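Local coordinates for protein tryptophan halogenase (Shewanella frigidimarina, PDB 2PYX) that probably acts as an FAD-dependent monooxygenase of the tryptophan halogenase family, whose members chlorinate or brominate tryptophan or related aromatic substrates, at residues Leu152-Ile157 / Pro509-Leu514; His206-Lys211 / Gln344-Ala349; Val250-Arg255 / Arg424-Ser429. All blocks are in the same frame, centred on the assembly; numbering follows the deposited sequence.

Contact 1 (Leu152-Ile157 / Pro509-Leu514); sequences LAPKSI and PTNREL
Leu514 reaches out of the first turn of helix 511-520 and sets its two methyl groups into the concave side of the curved loop 152-157. CD2 lies 3.5 Å from Ala153 CB and 3.4 Å from Lys155 O, while CD1 meets the backbone of Ile157, 3.6 Å from its N, and that residue's CB. CG is anti to the backbone N (chi1 176°), and chi2 (55°) then sets CD1 against Ile157 and CD2 against Ala153. An alanine here would probably leave a gap between Ala153 and Ile157 and take from Lys155 O, which has no hydrogen-bond partner in the model, part of its apolar cover. Beside the fork, the ring of Pro509 fills the next hollow, its CD 3.5 Å from the same Lys155 O and its CG against Ala153 CB. The contact thus joins the loop after helix 144-149 to the start of helix 511-520, beside strand 87-95, where Leu514 also touches Phe88. That helix start is a capping box: Glu513 N donates to Thr510 OG1, and Thr510 N returns a bond to Glu513 OE2. Just ahead of this cap, Ala153 N donates to Pro509 O (2.8 Å, 164° at the hydrogen), the one hydrogen bond across the contact, within a single beta bridge pairing Leu152 with Thr510. Leu152 CD2 packs 3.7 Å from Pro509 O. Asn511 OD1 rests on Ala153 CA at 3.4 Å, while its ND2 donates to Ile270 O and Ser272 OG.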
loop_
_atom_site.group_PDB
_atom_site.type_symbol
_atom_site.label_atom_id
_atom_site.label_comp_id
_atom_site.label_asym_id
_atom_site.label_seq_id
_atom_site.Cartn_x
_atom_site.Cartn_y
_atom_site.Cartn_z
ATOM N N LEU A 152 8.757 -19.439 2.483
ATOM C CA LEU A 152 8.625 -19.803 1.092
ATOM C C LEU A 152 8.056 -18.699 0.191
ATOM O O LEU A 152 7.322 -17.806 0.658
ATOM C CB LEU A 152 7.799 -21.064 0.952
ATOM C CG LEU A 152 8.243 -22.287 1.789
ATOM C CD1 LEU A 152 7.280 -23.432 1.602
ATOM C CD2 LEU A 152 9.658 -22.692 1.370
ATOM N N ALA A 153 8.383 -18.800 -1.088
ATOM C CA ALA A 153 7.992 -17.820 -2.080
ATOM C C ALA A 153 6.527 -18.034 -2.530
ATOM O O ALA A 153 5.899 -19.023 -2.162
ATOM C CB ALA A 153 8.914 -17.899 -3.244
ATOM N N PRO A 154 5.961 -17.076 -3.291
ATOM C CA PRO A 154 4.593 -17.234 -3.819
ATOM C C PRO A 154 4.481 -17.932 -5.178
ATOM O O PRO A 154 3.385 -18.074 -5.714
ATOM C CB PRO A 154 4.144 -15.774 -4.021
ATOM C CG PRO A 154 5.403 -15.061 -4.319
ATOM C CD PRO A 154 6.503 -15.741 -3.594
ATOM N N LYS A 155 5.627 -18.320 -5.729
ATOM C CA LYS A 155 5.669 -18.904 -7.068
ATOM C C LYS A 155 6.983 -19.664 -7.232
ATOM O O LYS A 155 7.840 -19.589 -6.388
ATOM C CB LYS A 155 5.519 -17.804 -8.145
ATOM C CG LYS A 155 6.678 -16.794 -8.167
ATOM C CD LYS A 155 6.372 -15.573 -9.012
ATOM C CE LYS A 155 6.193 -15.885 -10.488
ATOM N NZ LYS A 155 5.863 -14.651 -11.322
ATOM N N SER A 156 7.100 -20.391 -8.344
ATOM C CA SER A 156 8.288 -21.170 -8.679
ATOM C C SER A 156 9.014 -20.503 -9.834
ATOM O O SER A 156 8.447 -19.637 -10.502
ATOM C CB SER A 156 7.860 -22.572 -9.112
ATOM O OG SER A 156 7.049 -22.508 -10.278
ATOM N N ILE A 157 10.250 -20.927 -10.098
ATOM C CA ILE A 157 11.045 -20.338 -11.200
ATOM C C ILE A 157 10.406 -20.611 -12.579
ATOM O O ILE A 157 10.615 -19.849 -13.548
ATOM C CB ILE A 157 12.532 -20.784 -11.094
ATOM C CG1 ILE A 157 13.439 -19.984 -12.033
ATOM C CG2 ILE A 157 12.676 -22.310 -11.345
ATOM C CD1 ILE A 157 13.279 -18.486 -11.956
ATOM N N PRO A 509 9.984 -22.817 -3.461
ATOM C CA PRO A 509 11.312 -22.451 -3.023
ATOM C C PRO A 509 11.274 -21.428 -1.897
ATOM O O PRO A 509 10.253 -20.725 -1.723
ATOM C CB PRO A 509 11.895 -21.783 -4.252
ATOM C CG PRO A 509 10.706 -21.145 -4.937
ATOM C CD PRO A 509 9.585 -22.099 -4.694
ATOM N N THR A 510 12.374 -21.300 -1.182
ATOM C CA THR A 510 12.553 -20.147 -0.307
ATOM C C THR A 510 12.729 -18.888 -1.157
ATOM O O THR A 510 13.056 -18.931 -2.346
ATOM C CB THR A 510 13.766 -20.271 0.596
ATOM O OG1 THR A 510 14.956 -20.272 -0.201
ATOM C CG2 THR A 510 13.692 -21.506 1.451
ATOM N N ASN A 511 12.524 -17.730 -0.535
ATOM C CA ASN A 511 12.664 -16.505 -1.268
ATOM C C ASN A 511 14.041 -16.330 -1.854
ATOM O O ASN A 511 14.143 -16.003 -3.018
ATOM C CB ASN A 511 12.325 -15.320 -0.382
ATOM C CG ASN A 511 10.873 -15.330 0.030
ATOM O OD1 ASN A 511 9.986 -15.313 -0.826
ATOM N ND2 ASN A 511 10.628 -15.366 1.327
ATOM N N ARG A 512 15.089 -16.556 -1.062
ATOM C CA ARG A 512 16.446 -16.360 -1.568
ATOM C C ARG A 512 16.772 -17.371 -2.677
ATOM O O ARG A 512 17.338 -16.987 -3.696
ATOM C CB ARG A 512 17.516 -16.394 -0.468
ATOM C CG ARG A 512 18.827 -15.803 -1.008
ATOM C CD ARG A 512 19.850 -15.519 0.050
ATOM N NE ARG A 512 19.523 -14.449 0.992
ATOM C CZ ARG A 512 19.650 -13.142 0.764
ATOM N NH1 ARG A 512 19.969 -12.666 -0.433
ATOM N NH2 ARG A 512 19.374 -12.289 1.740
ATOM N N GLU A 513 16.412 -18.634 -2.501
ATOM C CA GLU A 513 16.720 -19.606 -3.561
ATOM C C GLU A 513 16.031 -19.234 -4.887
ATOM O O GLU A 513 16.637 -19.353 -5.954
ATOM C CB GLU A 513 16.511 -21.057 -3.092
ATOM C CG GLU A 513 15.299 -21.809 -3.506
ATOM C CD GLU A 513 15.182 -23.135 -2.757
ATOM O OE1 GLU A 513 16.074 -24.020 -2.916
ATOM O OE2 GLU A 513 14.192 -23.314 -2.019
ATOM N N LEU A 514 14.807 -18.695 -4.807
ATOM C CA LEU A 514 14.077 -18.257 -5.988
ATOM C C LEU A 514 14.725 -17.015 -6.607
ATOM O O LEU A 514 14.981 -16.979 -7.812
ATOM C CB LEU A 514 12.590 -18.011 -5.654
ATOM C CG LEU A 514 11.758 -17.464 -6.797
ATOM C CD1 LEU A 514 11.869 -18.386 -8.045
ATOM C CD2 LEU A 514 10.287 -17.249 -6.407
#

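Contact 2 (His206-Lys211 / Gln344-Ala349); sequences HGDIEK and QNNCIA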
loop_
_atom_site.group_PDB
_atom_site.type_symbol
_atom_site.label_atom_id
_atom_site.label_comp_id
_atom_site.label_asym_id
_atom_site.label_seq_id
_atom_site.Cartn_x
_atom_site.Cartn_y
_atom_site.Cartn_z
ATOM N N HIS A 206 -11.570 31.250 -15.107
ATOM C CA HIS A 206 -12.497 30.448 -14.343
ATOM C C HIS A 206 -11.865 29.806 -13.110
ATOM O O HIS A 206 -12.545 29.121 -12.363
ATOM C CB HIS A 206 -13.150 29.403 -15.248
ATOM C CG HIS A 206 -13.785 29.994 -16.468
ATOM N ND1 HIS A 206 -13.602 29.476 -17.732
ATOM C CD2 HIS A 206 -14.568 31.090 -16.619
ATOM C CE1 HIS A 206 -14.259 30.217 -18.608
ATOM N NE2 HIS A 206 -14.852 31.203 -17.959
ATOM N N GLY A 207 -10.576 30.024 -12.889
ATOM C CA GLY A 207 -9.906 29.497 -11.699
ATOM C C GLY A 207 -9.214 28.163 -11.898
ATOM O O GLY A 207 -8.645 27.621 -10.957
ATOM N N ASP A 208 -9.272 27.632 -13.127
ATOM C CA ASP A 208 -8.446 26.476 -13.509
ATOM C C ASP A 208 -7.001 26.897 -13.677
ATOM O O ASP A 208 -6.707 28.045 -14.024
ATOM C CB ASP A 208 -8.885 25.855 -14.841
ATOM C CG ASP A 208 -10.195 25.144 -14.784
ATOM O OD1 ASP A 208 -10.750 24.898 -13.670
ATOM O OD2 ASP A 208 -10.694 24.829 -15.897
ATOM N N ILE A 209 -6.083 25.953 -13.491
ATOM C CA ILE A 209 -4.685 26.173 -13.870
ATOM C C ILE A 209 -4.589 26.100 -15.402
ATOM O O ILE A 209 -5.194 25.236 -16.052
ATOM C CB ILE A 209 -3.748 25.135 -13.248
ATOM C CG1 ILE A 209 -3.884 25.147 -11.722
ATOM C CG2 ILE A 209 -2.319 25.394 -13.668
ATOM C CD1 ILE A 209 -3.179 24.015 -11.052
ATOM N N GLU A 210 -3.898 27.078 -15.976
ATOM C CA GLU A 210 -3.739 27.211 -17.426
ATOM C C GLU A 210 -2.326 26.855 -17.862
ATOM O O GLU A 210 -2.103 26.201 -18.876
ATOM C CB GLU A 210 -4.027 28.664 -17.799
ATOM C CG GLU A 210 -3.756 29.016 -19.210
ATOM C CD GLU A 210 -4.095 30.455 -19.440
ATOM O OE1 GLU A 210 -5.288 30.721 -19.680
ATOM O OE2 GLU A 210 -3.184 31.305 -19.297
ATOM N N LYS A 211 -1.348 27.293 -17.107
ATOM C CA LYS A 211 0.018 27.079 -17.484
ATOM C C LYS A 211 0.940 27.279 -16.311
ATOM O O LYS A 211 0.559 27.865 -15.289
ATOM C CB LYS A 211 0.419 27.975 -18.674
ATOM C CG LYS A 211 0.445 29.442 -18.356
ATOM C CD LYS A 211 0.655 30.255 -19.620
ATOM C CE LYS A 211 0.572 31.753 -19.359
ATOM N NZ LYS A 211 0.584 32.494 -20.676
ATOM N N GLN A 344 -9.651 18.922 -7.767
ATOM C CA GLN A 344 -10.282 20.240 -7.660
ATOM C C GLN A 344 -9.979 20.974 -8.963
ATOM O O GLN A 344 -8.823 21.036 -9.381
ATOM C CB GLN A 344 -9.680 21.009 -6.469
ATOM C CG GLN A 344 -10.229 22.418 -6.275
ATOM C CD GLN A 344 -11.700 22.396 -5.927
ATOM O OE1 GLN A 344 -12.125 21.787 -4.926
ATOM N NE2 GLN A 344 -12.508 23.056 -6.755
ATOM N N ASN A 345 -11.009 21.557 -9.564
ATOM C CA ASN A 345 -10.883 22.178 -10.866
ATOM C C ASN A 345 -10.227 21.137 -11.795
ATOM O O ASN A 345 -10.749 20.017 -11.954
ATOM C CB ASN A 345 -10.118 23.504 -10.734
ATOM C CG ASN A 345 -10.927 24.584 -10.060
ATOM O OD1 ASN A 345 -11.109 24.574 -8.843
ATOM N ND2 ASN A 345 -11.457 25.503 -10.857
ATOM N N ASN A 346 -9.109 21.496 -12.411
ATOM C CA ASN A 346 -8.403 20.621 -13.373
ATOM C C ASN A 346 -7.104 20.089 -12.822
ATOM O O ASN A 346 -6.138 19.861 -13.557
ATOM C CB ASN A 346 -8.156 21.336 -14.710
ATOM C CG ASN A 346 -7.277 22.532 -14.583
ATOM O OD1 ASN A 346 -7.164 23.180 -13.522
ATOM N ND2 ASN A 346 -6.594 22.866 -15.704
ATOM N N CYS A 347 -7.093 19.862 -11.504
ATOM C CA CYS A 347 -5.923 19.398 -10.784
ATOM C C CYS A 347 -6.289 18.174 -9.952
ATOM O O CYS A 347 -7.232 18.211 -9.156
ATOM C CB CYS A 347 -5.355 20.484 -9.865
ATOM S SG CYS A 347 -3.915 19.949 -8.882
ATOM N N ILE A 348 -5.526 17.103 -10.140
ATOM C CA ILE A 348 -5.687 15.912 -9.306
ATOM C C ILE A 348 -4.366 15.596 -8.600
ATOM O O ILE A 348 -3.293 15.608 -9.189
ATOM C CB ILE A 348 -6.278 14.741 -10.132
ATOM C CG1 ILE A 348 -6.671 13.558 -9.234
ATOM C CG2 ILE A 348 -5.359 14.331 -11.275
ATOM C CD1 ILE A 348 -7.335 12.410 -9.991
ATOM N N ALA A 349 -4.459 15.321 -7.297
ATOM C CA ALA A 349 -3.298 15.025 -6.483
ATOM C C ALA A 349 -3.104 13.508 -6.394
ATOM O O ALA A 349 -4.054 12.755 -6.128
ATOM C CB ALA A 349 -3.410 15.620 -5.096
HETATM O O HOH W 1 -13.006 27.778 -9.894
#
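Asp208 and Asn345 mark the closest backbone approach, 5.6 Å between their CA atoms, and no backbone-to-backbone hydrogen bond joins the two segments. Gln344-Cys347 is a type II' beta turn closed by Cys347 N to Gln344 O and by Gln344 N to Cys347 O; facing it, 206-211 runs from a loop into strand 209-214. Gly207 has a positive phi of 94°, at which a CB would jam against the carbonyl oxygen of His206. The two asparagines at the corner of the turn make the bonds. Asn346 grips the backbone of Ile209 twice: OD1 accepts from Ile209 N at 3.0 Å, the donor tilted somewhat from the carbonyl plane, and ND2 donates to Ile209 O at 2.8 Å, in plane and on a lone pair. With a further bond from ND2 to Gln223 O, three hydrogen bonds hold the amide in its rotation. Asn345 ND2 meets Asp208 OD1 at 3.0 Å in the plane of its amide, although that plane stands nearly perpendicular to the carboxylate (85°); a water links the same nitrogen to His206 O. The Asp208 carboxylate stacks on the Asn346 amide, and its OD2 forms a salt bridge with Arg383. The apolar part is slight: Ile209 CD1 lies 4.3 Å from Cys347 CB. The pattern is a beta hairpin of strands 343-344 and 347-349, closed by a type II' turn whose two corner residues are asparagines, at the margin of the Rossmann-type sheet; it docks on the start of strand 209-214, in the neighbouring three-stranded antiparallel sheet, and on the loop before it.

Contact 3 (Val250-Arg255 / Arg424-Ser429); sequences VLFNDR and RDHRES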
loop_
_atom_site.group_PDB
_atom_site.type_symbol
_atom_site.label_atom_id
_atom_site.label_comp_id
_atom_site.label_asym_id
_atom_site.label_seq_id
_atom_site.Cartn_x
_atom_site.Cartn_y
_atom_site.Cartn_z
ATOM N N VAL A 250 -7.314 9.934 15.573
ATOM C CA VAL A 250 -7.630 8.527 15.434
ATOM C C VAL A 250 -6.391 7.642 15.591
ATOM O O VAL A 250 -6.404 6.679 16.335
ATOM C CB VAL A 250 -8.291 8.244 14.048
ATOM C CG1 VAL A 250 -8.586 6.751 13.833
ATOM C CG2 VAL A 250 -9.557 9.029 13.904
ATOM N N LEU A 251 -5.326 7.934 14.846
ATOM C CA LEU A 251 -4.162 7.039 14.788
ATOM C C LEU A 251 -3.031 7.406 15.744
ATOM O O LEU A 251 -2.213 6.550 16.027
ATOM C CB LEU A 251 -3.601 7.003 13.379
ATOM C CG LEU A 251 -4.553 6.457 12.317
ATOM C CD1 LEU A 251 -3.913 6.534 10.945
ATOM C CD2 LEU A 251 -5.012 5.058 12.623
ATOM N N PHE A 252 -2.973 8.665 16.175
ATOM C CA PHE A 252 -1.981 9.193 17.140
ATOM C C PHE A 252 -0.584 9.365 16.562
ATOM O O PHE A 252 0.074 10.361 16.874
ATOM C CB PHE A 252 -1.859 8.359 18.416
ATOM C CG PHE A 252 -3.130 8.075 19.147
ATOM C CD1 PHE A 252 -4.281 8.850 18.989
ATOM C CD2 PHE A 252 -3.160 7.032 20.059
ATOM C CE1 PHE A 252 -5.430 8.520 19.709
ATOM C CE2 PHE A 252 -4.274 6.744 20.757
ATOM C CZ PHE A 252 -5.402 7.475 20.601
ATOM N N ASN A 253 -0.128 8.397 15.782
ATOM C CA ASN A 253 1.269 8.381 15.323
ATOM C C ASN A 253 1.556 9.545 14.427
ATOM O O ASN A 253 0.888 9.739 13.414
ATOM C CB ASN A 253 1.576 7.066 14.641
ATOM C CG ASN A 253 1.273 5.925 15.521
ATOM O OD1 ASN A 253 1.745 5.883 16.689
ATOM N ND2 ASN A 253 0.563 4.962 15.003
ATOM N N ASP A 254 2.643 10.241 14.720
ATOM C CA ASP A 254 3.054 11.413 13.954
ATOM C C ASP A 254 4.581 11.494 13.831
ATOM O O ASP A 254 5.114 12.548 13.489
ATOM C CB ASP A 254 2.486 12.706 14.564
ATOM C CG ASP A 254 2.929 12.959 16.010
ATOM O OD1 ASP A 254 3.717 12.154 16.561
ATOM O OD2 ASP A 254 2.468 13.983 16.568
ATOM N N ARG A 255 5.244 10.369 14.063
ATOM C CA ARG A 255 6.711 10.267 13.926
ATOM C C ARG A 255 7.081 8.953 13.297
ATOM O O ARG A 255 6.389 7.965 13.478
ATOM C CB ARG A 255 7.381 10.338 15.286
ATOM C CG ARG A 255 7.181 11.623 16.033
ATOM C CD ARG A 255 7.951 12.757 15.463
ATOM N NE ARG A 255 7.876 13.965 16.282
ATOM C CZ ARG A 255 6.941 14.901 16.192
ATOM N NH1 ARG A 255 5.938 14.792 15.336
ATOM N NH2 ARG A 255 7.002 15.996 16.961
ATOM N N ARG A 424 -4.076 1.791 25.749
ATOM C CA ARG A 424 -5.332 2.044 26.384
ATOM C C ARG A 424 -6.063 3.183 25.695
ATOM O O ARG A 424 -7.266 3.124 25.505
ATOM C CB ARG A 424 -5.152 2.342 27.900
ATOM C CG ARG A 424 -4.454 1.196 28.670
ATOM C CD ARG A 424 -4.383 1.419 30.213
ATOM N NE ARG A 424 -3.621 2.626 30.596
ATOM C CZ ARG A 424 -2.345 2.645 30.975
ATOM N NH1 ARG A 424 -1.606 1.546 31.049
ATOM N NH2 ARG A 424 -1.797 3.799 31.308
ATOM N N ASP A 425 -5.344 4.249 25.365
ATOM C CA ASP A 425 -5.934 5.429 24.684
ATOM C C ASP A 425 -6.548 5.042 23.329
ATOM O O ASP A 425 -7.606 5.552 22.985
ATOM C CB ASP A 425 -4.851 6.469 24.413
ATOM C CG ASP A 425 -4.496 7.303 25.604
ATOM O OD1 ASP A 425 -5.326 7.398 26.562
ATOM O OD2 ASP A 425 -3.427 7.963 25.515
ATOM N N HIS A 426 -5.935 4.072 22.645
ATOM C CA HIS A 426 -6.442 3.641 21.313
ATOM C C HIS A 426 -7.829 3.012 21.385
ATOM O O HIS A 426 -8.489 2.929 20.338
ATOM C CB HIS A 426 -5.466 2.662 20.673
ATOM C CG HIS A 426 -4.539 3.285 19.664
ATOM N ND1 HIS A 426 -5.001 3.901 18.529
ATOM C CD2 HIS A 426 -3.186 3.386 19.619
ATOM C CE1 HIS A 426 -3.969 4.351 17.826
ATOM N NE2 HIS A 426 -2.847 4.042 18.465
ATOM N N ARG A 427 -8.260 2.546 22.572
ATOM C CA ARG A 427 -9.582 1.958 22.747
ATOM C C ARG A 427 -10.641 2.913 23.222
ATOM O O ARG A 427 -11.792 2.518 23.424
ATOM C CB ARG A 427 -9.505 0.740 23.662
ATOM C CG ARG A 427 -8.553 -0.321 23.140
ATOM C CD ARG A 427 -8.656 -1.661 23.810
ATOM N NE ARG A 427 -8.220 -1.667 25.206
ATOM C CZ ARG A 427 -6.974 -1.911 25.610
ATOM N NH1 ARG A 427 -5.998 -2.101 24.770
ATOM N NH2 ARG A 427 -6.699 -1.925 26.913
ATOM N N GLU A 428 -10.273 4.173 23.419
ATOM C CA GLU A 428 -11.222 5.155 23.885
ATOM C C GLU A 428 -12.063 5.692 22.734
ATOM O O GLU A 428 -11.550 5.977 21.648
ATOM C CB GLU A 428 -10.486 6.276 24.596
ATOM C CG GLU A 428 -9.616 5.790 25.762
ATOM C CD GLU A 428 -10.122 6.083 27.130
ATOM O OE1 GLU A 428 -11.277 6.521 27.266
ATOM O OE2 GLU A 428 -9.352 5.826 28.089
ATOM N N SER A 429 -13.358 5.898 22.994
ATOM C CA SER A 429 -14.314 6.185 21.928
ATOM C C SER A 429 -14.021 7.452 21.141
ATOM O O SER A 429 -14.346 7.525 19.929
ATOM C CB SER A 429 -15.752 6.242 22.463
ATOM O OG SER A 429 -15.889 7.257 23.436
#
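Phe252 and His426 stack face to face; the Phe252 ring follows the end of helix 248-251, and the imidazole belongs to the type I beta turn Asp425-Glu428, which carries on from helix 421-425. The stacking carries the contact. The ring centroids are 4.1 Å apart and the planes are inclined by 28°, so the faces splay slightly. Phe252 CD2 lies over the imidazole, offset toward its rim, 3.4 Å from His426 NE2, and Phe252 CE2 is 3.6 Å from His426 CG. Phe252 has left helical geometry with a positive phi of 74°, and its CB is directed toward the turn. Van der Waals packing adds Asp425: its CB lies obliquely to the Phe252 ring, 3.7 Å from CE2, while its backbone C sits at the ring edge, in plane. Its carboxylate turns to other partners, Arg421 and His303.

Polar bonding fixes the imidazole from outside the two segments. His426 ND1 bonds to Lys409 NZ, which also donates to Val250 O, so one lysine of helix 383-413 ties both segments together; its ammonium would be expected to favour an ND1 without a proton. No hydrogen bond runs directly between the segments. Leu251 O lies at the imidazole edge, near the ring plane, 3.3 Å from His426 CE1.

In the fold
From the N terminus the chain first passes the predicted FAD-binding glycines and then reaches loop 152-157, which pairs with the start of helix 511-520 some 352 residues later; contact 1 thus closes the longest loop and encloses both others. Within it, 206-211 comes next, then 250-255; the chain returns to 344-349 before 424-429, so contacts 2 and 3 cross. Contact 2 ties the small antiparallel sheet to the margin of the Rossmann-type sheet, and contact 3 joins the residue after helix 248-251 to the turn Asp425-Glu428. None touches another: contacts 1 and 2 lie on opposite sides of the chain's centre, their centres about 47 Å apart, while nearest atoms of contacts 2 and 3 are about 18 Å apart.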